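Local coordinates for protein ATP-dependent DNA helicase PIF1 (Candida albicans, PDB 7OTJ) that probably couples ATP hydrolysis to 5'-3' movement along single-stranded DNA, unwinding duplexes and G-quadruplexes and so helping to keep nuclear and mitochondrial genomes stable, at residues A[72-77]-A[82-87]. Residues are numbered along the deposited sequence; the frame is centred on the assembly and turned at random.
Sequences AGFGLG and ENLIKK. With nucleotides of chain C.
Leu84, on helix 81-90, lays one methyl over a face of the Phe74 ring: its CD1 lies 4.1 Å from the ring centroid, displaced toward the rim near CE1, a CH-pi contact. The other face carries Ala72 CB above its centre, so the phenyl is sandwiched between two aliphatic groups. The fork of the leucine serves two surfaces, since its second branch, CD2, meets the backbone at Gly77 CA (3.7 Å). Glycine suits that place, with positive phi and no side chain between methyl and main chain.

Beside this apolar patch, Lys87 reaches out from the helix to the turn with every side-chain torsion near 180°, CG anti to the backbone N. Full extension carries its methylenes past Gly73 O and brings NZ to Phe74 O, a hydrogen bond of 3.1 Å. Gly73, where the chain leaves helix 68-72, has a positive phi that glycine adopts readily. The ammonium comes from above the carbonyl plane (C=O...N angle 108°) rather than along a lone pair. Phe74 O also accepts a weak bond from Gly77 N, closing the type II' turn from Phe74 to Gly77. Gly75 suits the positive phi of the turn's second residue, and NZ also lies near its CA.

Further out, Phe74 packs on Leu120 and Ile123 of helix 114-128, while Lys119 NZ hydrogen-bonds to Gly77 O. The turn's other side meets DNA: Gly75 CA lies 3.4 Å from O4' of DT5 of chain C, and Leu76 CD2 touches the bases of DT4 and DT5 of that chain. Within the PIF1-like helicase region, the contact thus joins a DNA-touching loop to the helix that follows it. Its chemistry implies a turn held by apolar packing at Phe74 and by lysine on a main-chain carbonyl, leaving Leu76 to meet the bases.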
ATOM      1  N   ALA A  72     -10.119   2.630 -11.382  1.00 51.31           N
ATOM      2  CA  ALA A  72     -10.673   3.570 -12.348  1.00 43.49           C
ATOM      3  C   ALA A  72     -10.601   3.021 -13.765  1.00 46.57           C
ATOM      4  O   ALA A  72     -11.529   3.218 -14.557  1.00 56.76           O
ATOM      5  CB  ALA A  72      -9.943   4.908 -12.253  1.00 46.68           C
ATOM      6  N   GLY A  73      -9.517   2.331 -14.103  1.00 45.72           N
ATOM      7  CA  GLY A  73      -9.228   2.039 -15.490  1.00 46.87           C
ATOM      8  C   GLY A  73      -8.368   3.080 -16.162  1.00 47.51           C
ATOM      9  O   GLY A  73      -8.229   3.049 -17.386  1.00 53.41           O
ATOM     10  N   PHE A  74      -7.755   3.973 -15.381  1.00 52.70           N
ATOM     11  CA  PHE A  74      -7.023   5.120 -15.907  1.00 57.67           C
ATOM     12  C   PHE A  74      -5.719   4.721 -16.561  1.00 49.75           C
ATOM     13  O   PHE A  74      -5.202   5.454 -17.411  1.00 54.77           O
ATOM     14  CB  PHE A  74      -6.637   6.056 -14.763  1.00 69.09           C
ATOM     15  CG  PHE A  74      -7.669   7.033 -14.394  1.00 59.06           C
ATOM     16  CD1 PHE A  74      -8.769   7.224 -15.193  1.00 62.84           C
ATOM     17  CD2 PHE A  74      -7.524   7.783 -13.244  1.00 55.41           C
ATOM     18  CE1 PHE A  74      -9.722   8.136 -14.842  1.00 85.43           C
ATOM     19  CE2 PHE A  74      -8.465   8.698 -12.893  1.00 60.48           C
ATOM     20  CZ  PHE A  74      -9.570   8.878 -13.687  1.00 76.14           C
ATOM     21  N   GLY A  75      -5.141   3.613 -16.125  1.00 50.28           N
ATOM     22  CA  GLY A  75      -3.713   3.475 -16.262  1.00 61.61           C
ATOM     23  C   GLY A  75      -3.169   4.440 -15.234  1.00 58.02           C
ATOM     24  O   GLY A  75      -3.522   4.351 -14.055  1.00 52.40           O
ATOM     25  N   LEU A  76      -2.433   5.455 -15.680  1.00 60.41           N
ATOM     26  CA  LEU A  76      -1.942   6.477 -14.769  1.00 52.15           C
ATOM     27  C   LEU A  76      -2.857   7.689 -14.695  1.00 63.47           C
ATOM     28  O   LEU A  76      -2.681   8.521 -13.800  1.00 69.87           O
ATOM     29  CB  LEU A  76      -0.535   6.927 -15.183  1.00 58.96           C
ATOM     30  CG  LEU A  76       0.571   5.875 -15.037  1.00 61.44           C
ATOM     31  CD1 LEU A  76       1.912   6.440 -15.456  1.00 52.14           C
ATOM     32  CD2 LEU A  76       0.625   5.351 -13.611  1.00 48.65           C
ATOM     33  N   GLY A  77      -3.837   7.794 -15.591  1.00 62.53           N
ATOM     34  CA  GLY A  77      -4.781   8.892 -15.581  1.00 57.87           C
ATOM     35  C   GLY A  77      -4.159  10.250 -15.809  1.00 63.38           C
ATOM     36  O   GLY A  77      -4.509  11.216 -15.122  1.00 60.36           O
ATOM     37  N   GLU A  82     -11.528  13.989 -21.150  1.00 69.07           N
ATOM     38  CA  GLU A  82     -12.201  13.522 -22.358  1.00 70.53           C
ATOM     39  C   GLU A  82     -11.545  12.257 -22.905  1.00 65.57           C
ATOM     40  O   GLU A  82     -12.233  11.352 -23.391  1.00 63.96           O
ATOM     41  CB  GLU A  82     -12.208  14.629 -23.417  1.00 62.40           C
ATOM     42  CG  GLU A  82     -13.094  15.832 -23.086  1.00 80.60           C
ATOM     43  CD  GLU A  82     -12.550  16.695 -21.954  1.00 91.72           C
ATOM     44  OE1 GLU A  82     -11.332  16.638 -21.676  1.00 77.02           O
ATOM     45  OE2 GLU A  82     -13.350  17.433 -21.338  1.00102.43           O
ATOM     46  N   ASN A  83     -10.218  12.153 -22.792  1.00 70.97           N
ATOM     47  CA  ASN A  83      -9.534  10.960 -23.280  1.00 67.27           C
ATOM     48  C   ASN A  83      -9.621   9.816 -22.277  1.00 67.17           C
ATOM     49  O   ASN A  83      -9.813   8.659 -22.669  1.00 67.68           O
ATOM     50  CB  ASN A  83      -8.071  11.277 -23.594  1.00 79.46           C
ATOM     51  CG  ASN A  83      -7.919  12.320 -24.684  1.00 78.50           C
ATOM     52  OD1 ASN A  83      -8.811  12.508 -25.510  1.00 81.95           O
ATOM     53  ND2 ASN A  83      -6.777  13.001 -24.696  1.00 89.30           N
ATOM     54  N   LEU A  84      -9.464  10.123 -20.985  1.00 63.11           N
ATOM     55  CA  LEU A  84      -9.610   9.110 -19.943  1.00 60.11           C
ATOM     56  C   LEU A  84     -10.961   8.412 -20.023  1.00 63.34           C
ATOM     57  O   LEU A  84     -11.063   7.210 -19.750  1.00 56.41           O
ATOM     58  CB  LEU A  84      -9.422   9.744 -18.567  1.00 63.31           C
ATOM     59  CG  LEU A  84      -8.056  10.365 -18.290  1.00 68.82           C
ATOM     60  CD1 LEU A  84      -8.027  10.917 -16.878  1.00 66.15           C
ATOM     61  CD2 LEU A  84      -6.933   9.350 -18.504  1.00 63.34           C
ATOM     62  N   ILE A  85     -12.015   9.156 -20.367  1.00 63.47           N
ATOM     63  CA  ILE A  85     -13.347   8.566 -20.440  1.00 58.07           C
ATOM     64  C   ILE A  85     -13.430   7.559 -21.576  1.00 58.08           C
ATOM     65  O   ILE A  85     -14.026   6.486 -21.426  1.00 61.26           O
ATOM     66  CB  ILE A  85     -14.410   9.669 -20.588  1.00 52.80           C
ATOM     67  CG1 ILE A  85     -14.486  10.494 -19.311  1.00 51.03           C
ATOM     68  CG2 ILE A  85     -15.764   9.067 -20.910  1.00 52.65           C
ATOM     69  CD1 ILE A  85     -15.358  11.704 -19.436  1.00 51.73           C
ATOM     70  N   LYS A  86     -12.837   7.882 -22.728  1.00 55.17           N
ATOM     71  CA  LYS A  86     -12.860   6.937 -23.841  1.00 64.87           C
ATOM     72  C   LYS A  86     -12.083   5.670 -23.501  1.00 64.66           C
ATOM     73  O   LYS A  86     -12.526   4.560 -23.819  1.00 64.25           O
ATOM     74  CB  LYS A  86     -12.307   7.589 -25.113  1.00 66.60           C
ATOM     75  CG  LYS A  86     -13.049   8.845 -25.564  1.00 62.54           C
ATOM     76  CD  LYS A  86     -12.847   9.127 -27.055  1.00 75.28           C
ATOM     77  CE  LYS A  86     -11.375   9.208 -27.432  1.00 82.98           C
ATOM     78  NZ  LYS A  86     -10.654  10.242 -26.640  1.00 90.82           N
ATOM     79  N   LYS A  87     -10.932   5.815 -22.840  1.00 63.79           N
ATOM     80  CA  LYS A  87     -10.146   4.646 -22.452  1.00 63.46           C
ATOM     81  C   LYS A  87     -10.938   3.744 -21.517  1.00 60.57           C
ATOM     82  O   LYS A  87     -10.964   2.520 -21.689  1.00 65.57           O
ATOM     83  CB  LYS A  87      -8.834   5.079 -21.797  1.00 56.60           C
ATOM     84  CG  LYS A  87      -7.948   3.917 -21.373  1.00 54.50           C
ATOM     85  CD  LYS A  87      -6.666   4.407 -20.727  1.00 60.78           C
ATOM     86  CE  LYS A  87      -5.751   3.244 -20.379  1.00 57.14           C
ATOM     87  NZ  LYS A  87      -4.452   3.700 -19.819  1.00 77.96           N
TER
ATOM     88  P    DT C   5      -1.026   0.636 -10.000  1.00 47.72           P
ATOM     89  OP1  DT C   5      -2.242  -0.179  -9.758  1.00 49.65           O
ATOM     90  OP2  DT C   5       0.308   0.084  -9.663  1.00 54.68           O
ATOM     91  O5'  DT C   5      -1.078   1.083 -11.534  1.00 53.42           O
ATOM     92  C5'  DT C   5      -2.325   1.456 -12.115  1.00 51.30           C
ATOM     93  C4'  DT C   5      -2.506   0.814 -13.482  1.00 51.85           C
ATOM     94  O4'  DT C   5      -1.621   1.453 -14.434  1.00 55.46           O
ATOM     95  C3'  DT C   5      -2.201  -0.679 -13.545  1.00 51.65           C
ATOM     96  O3'  DT C   5      -3.125  -1.337 -14.414  1.00 68.44           O
ATOM     97  C2'  DT C   5      -0.771  -0.726 -14.094  1.00 50.89           C
ATOM     98  C1'  DT C   5      -0.705   0.518 -14.971  1.00 48.79           C
ATOM     99  N1   DT C   5       0.632   1.160 -14.992  1.00 50.49           N
ATOM    100  C2   DT C   5       1.262   1.375 -16.197  1.00 56.13           C
ATOM    101  O2   DT C   5       0.785   1.055 -17.269  1.00 61.52           O
ATOM    102  N3   DT C   5       2.485   1.982 -16.104  1.00 58.09           N
ATOM    103  C4   DT C   5       3.127   2.393 -14.949  1.00 57.26           C
ATOM    104  O4   DT C   5       4.228   2.931 -14.966  1.00 58.67           O
ATOM    105  C5   DT C   5       2.411   2.144 -13.722  1.00 57.14           C
ATOM    106  C7   DT C   5       3.009   2.546 -12.404  1.00 50.82           C
ATOM    107  C6   DT C   5       1.209   1.551 -13.805  1.00 52.87           C
ATOM    108  P    DT C   4       2.520   1.927  -5.710  1.00 52.73           P
ATOM    109  OP1  DT C   4       1.680   0.956  -4.968  1.00 44.71           O
ATOM    110  OP2  DT C   4       3.825   1.522  -6.275  1.00 51.47           O
ATOM    111  O5'  DT C   4       1.601   2.522  -6.877  1.00 51.97           O
ATOM    112  C5'  DT C   4       0.278   2.924  -6.575  1.00 45.44           C
ATOM    113  C4'  DT C   4      -0.362   3.657  -7.739  1.00 47.83           C
ATOM    114  O4'  DT C   4       0.279   4.935  -7.932  1.00 53.51           O
ATOM    115  C3'  DT C   4      -0.240   2.960  -9.077  1.00 43.48           C
ATOM    116  O3'  DT C   4      -1.263   2.004  -9.194  1.00 48.86           O
ATOM    117  C2'  DT C   4      -0.435   4.120 -10.052  1.00 44.50           C
ATOM    118  C1'  DT C   4       0.219   5.288  -9.305  1.00 51.65           C
ATOM    119  N1   DT C   4       1.605   5.624  -9.791  1.00 54.18           N
ATOM    120  C2   DT C   4       1.803   6.807 -10.457  1.00 52.05           C
ATOM    121  O2   DT C   4       0.912   7.604 -10.672  1.00 64.72           O
ATOM    122  N3   DT C   4       3.089   7.031 -10.866  1.00 59.87           N
ATOM    123  C4   DT C   4       4.180   6.207 -10.684  1.00 60.86           C
ATOM    124  O4   DT C   4       5.295   6.500 -11.093  1.00 62.93           O
ATOM    125  C5   DT C   4       3.915   4.978  -9.978  1.00 62.83           C
ATOM    126  C7   DT C   4       5.030   4.008  -9.720  1.00 53.54           C
ATOM    127  C6   DT C   4       2.654   4.744  -9.567  1.00 60.86           C
TER